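Local coordinates for protein tonb-dependent siderophore receptor (Acinetobacter baumannii, PDB 5FR8) that probably takes up iron-loaded siderophores, and may bind ferric enterobactin, in the first step of iron import across the bacterial outer membrane, at residues Arg294-Leu299 against Gln315-His320. Sequence-based numbering, arbitrary orientation.
Sequences RDSYAL and QYDKTH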
loop_
_atom_site.group_PDB
_atom_site.type_symbol
_atom_site.label_atom_id
_atom_site.label_comp_id
_atom_site.label_asym_id
_atom_site.label_seq_id
_atom_site.Cartn_x
_atom_site.Cartn_y
_atom_site.Cartn_z
ATOM N N ARG A 294 -14.202 0.304 8.447
ATOM C CA ARG A 294 -13.086 0.541 9.315
ATOM C C ARG A 294 -13.411 1.528 10.420
ATOM O O ARG A 294 -13.792 2.658 10.158
ATOM C CB ARG A 294 -11.954 1.087 8.502
ATOM C CG ARG A 294 -10.630 1.090 9.223
ATOM C CD ARG A 294 -9.573 1.804 8.422
ATOM N NE ARG A 294 -8.728 2.586 9.315
ATOM C CZ ARG A 294 -7.795 2.060 10.092
ATOM N NH1 ARG A 294 -7.590 0.739 10.079
ATOM N NH2 ARG A 294 -7.083 2.865 10.883
ATOM N N ASP A 295 -13.239 1.104 11.659
ATOM C CA ASP A 295 -13.401 1.987 12.817
ATOM C C ASP A 295 -12.083 2.077 13.593
ATOM O O ASP A 295 -11.369 1.096 13.710
ATOM C CB ASP A 295 -14.499 1.442 13.731
ATOM C CG ASP A 295 -15.905 1.584 13.127
ATOM O OD1 ASP A 295 -16.017 2.066 11.999
ATOM O OD2 ASP A 295 -16.900 1.216 13.758
ATOM N N SER A 296 -11.760 3.247 14.119
ATOM C CA SER A 296 -10.448 3.477 14.714
ATOM C C SER A 296 -10.546 4.456 15.856
ATOM O O SER A 296 -11.150 5.518 15.719
ATOM C CB SER A 296 -9.486 4.047 13.661
ATOM O OG SER A 296 -8.116 3.806 13.983
ATOM N N TYR A 297 -9.927 4.113 16.977
ATOM C CA TYR A 297 -9.865 5.013 18.139
ATOM C C TYR A 297 -8.417 5.132 18.598
ATOM O O TYR A 297 -7.735 4.135 18.758
ATOM C CB TYR A 297 -10.681 4.480 19.297
ATOM C CG TYR A 297 -12.059 4.049 18.923
ATOM C CD1 TYR A 297 -12.245 2.997 18.034
ATOM C CD2 TYR A 297 -13.181 4.655 19.484
ATOM C CE1 TYR A 297 -13.506 2.582 17.689
ATOM C CE2 TYR A 297 -14.454 4.241 19.130
ATOM C CZ TYR A 297 -14.605 3.201 18.231
ATOM O OH TYR A 297 -15.834 2.755 17.824
ATOM N N ALA A 298 -7.945 6.343 18.827
ATOM C CA ALA A 298 -6.639 6.478 19.416
ATOM C C ALA A 298 -6.673 7.513 20.508
ATOM O O ALA A 298 -7.453 8.460 20.449
ATOM C CB ALA A 298 -5.641 6.851 18.378
ATOM N N LEU A 299 -5.833 7.298 21.511
ATOM C CA LEU A 299 -5.692 8.199 22.636
ATOM C C LEU A 299 -4.200 8.425 22.833
ATOM O O LEU A 299 -3.412 7.476 22.887
ATOM C CB LEU A 299 -6.283 7.549 23.878
ATOM C CG LEU A 299 -6.632 8.420 25.084
ATOM C CD1 LEU A 299 -7.674 9.478 24.753
ATOM C CD2 LEU A 299 -7.155 7.512 26.168
ATOM N N GLN A 315 -4.093 2.704 20.653
ATOM C CA GLN A 315 -5.056 2.665 19.550
ATOM C C GLN A 315 -5.711 1.284 19.367
ATOM O O GLN A 315 -5.095 0.241 19.599
ATOM C CB GLN A 315 -4.450 3.184 18.240
ATOM C CG GLN A 315 -3.605 2.196 17.467
ATOM C CD GLN A 315 -3.328 2.662 16.040
ATOM O OE1 GLN A 315 -2.168 2.878 15.654
ATOM N NE2 GLN A 315 -4.382 2.769 15.232
ATOM N N TYR A 316 -6.973 1.322 18.949
ATOM C CA TYR A 316 -7.811 0.140 18.700
ATOM C C TYR A 316 -8.454 0.320 17.313
ATOM O O TYR A 316 -9.057 1.355 17.018
ATOM C CB TYR A 316 -8.872 0.002 19.813
ATOM C CG TYR A 316 -9.910 -1.068 19.582
ATOM C CD1 TYR A 316 -9.563 -2.409 19.589
ATOM C CD2 TYR A 316 -11.245 -0.733 19.367
ATOM C CE1 TYR A 316 -10.508 -3.391 19.356
ATOM C CE2 TYR A 316 -12.195 -1.705 19.142
ATOM C CZ TYR A 316 -11.819 -3.031 19.134
ATOM O OH TYR A 316 -12.763 -4.015 18.894
ATOM N N ASP A 317 -8.275 -0.673 16.450
ATOM C CA ASP A 317 -8.810 -0.639 15.079
ATOM C C ASP A 317 -9.681 -1.845 14.818
ATOM O O ASP A 317 -9.331 -2.968 15.174
ATOM C CB ASP A 317 -7.682 -0.622 14.052
ATOM C CG ASP A 317 -7.122 0.769 13.830
ATOM O OD1 ASP A 317 -7.119 1.572 14.792
ATOM O OD2 ASP A 317 -6.686 1.061 12.700
ATOM N N LYS A 318 -10.828 -1.605 14.198
ATOM C CA LYS A 318 -11.794 -2.667 13.893
ATOM C C LYS A 318 -12.165 -2.642 12.395
ATOM O O LYS A 318 -12.708 -1.662 11.883
ATOM C CB LYS A 318 -13.046 -2.495 14.759
ATOM C CG LYS A 318 -13.816 -3.785 14.988
ATOM C CD LYS A 318 -15.084 -3.568 15.797
ATOM C CE LYS A 318 -15.821 -4.887 15.988
ATOM N NZ LYS A 318 -17.046 -4.726 16.817
ATOM N N THR A 319 -11.877 -3.728 11.702
ATOM C CA THR A 319 -12.133 -3.773 10.301
ATOM C C THR A 319 -12.990 -4.949 9.975
ATOM O O THR A 319 -12.706 -6.052 10.434
ATOM C CB THR A 319 -10.842 -3.923 9.529
ATOM O OG1 THR A 319 -10.018 -2.782 9.765
ATOM C CG2 THR A 319 -11.119 -3.989 8.090
ATOM N N HIS A 320 -14.061 -4.703 9.213
ATOM C CA HIS A 320 -14.899 -5.769 8.655
ATOM C C HIS A 320 -14.755 -5.802 7.154
ATOM O O HIS A 320 -14.684 -4.754 6.510
ATOM C CB HIS A 320 -16.381 -5.564 8.982
ATOM C CG HIS A 320 -16.712 -5.778 10.416
ATOM N ND1 HIS A 320 -16.782 -4.748 11.322
ATOM C CD2 HIS A 320 -16.978 -6.908 11.109
ATOM C CE1 HIS A 320 -17.087 -5.232 12.512
ATOM N NE2 HIS A 320 -17.215 -6.541 12.408
#
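Arg294 CG stands anti to its backbone N (chi1 -167°) and Asp317 CG anti to its carbonyl carbon (chi1 -82°), and the bend of the arginine at chi3 helps bring its guanidinium to the acid. Asp317 OD2 lies at the guanidinium edge, near its plane, while the guanidinium and carboxylate planes stand 68° apart. Both NH1 and NH2 address this oxygen; Arg294 NH2 to Asp317 OD2 is 2.6 Å. These hydrogen bonds are bent and weak, within a salt bridge. The other oxygen takes two neutral donors. Ser296 OG reaches Asp317 OD1 at 2.6 Å, and Gln315 NE2 reaches Asp317 OD1 at 3.0 Å from the opposite face of the carboxylate. The arginine probably favours the charged form of this buried acid. Beyond it, Ala298 CB packs on Gln315 CB at 3.9 Å. On the other face of the strands, the side chains of Tyr297 and Tyr316 lie side by side, pointing the same way, with Tyr297 CD1 at the edge of the Tyr316 ring, 4.1 Å from Tyr316 CD2. Asp295 with Lys318 and Tyr297 with Tyr316 are hydrogen-bonded pairs of the antiparallel hairpin. Arg294 also makes a cation-pi contact with Trp126 of the plug domain, and Thr319 OG1 hydrogen-bonds to Ser106 OG, also of the plug, so the face carrying Arg294, Asp317 and Thr319 looks into the barrel. Strands 250-264 and 343-361 flank this hairpin of 290-305 and 308-323 in the barrel wall.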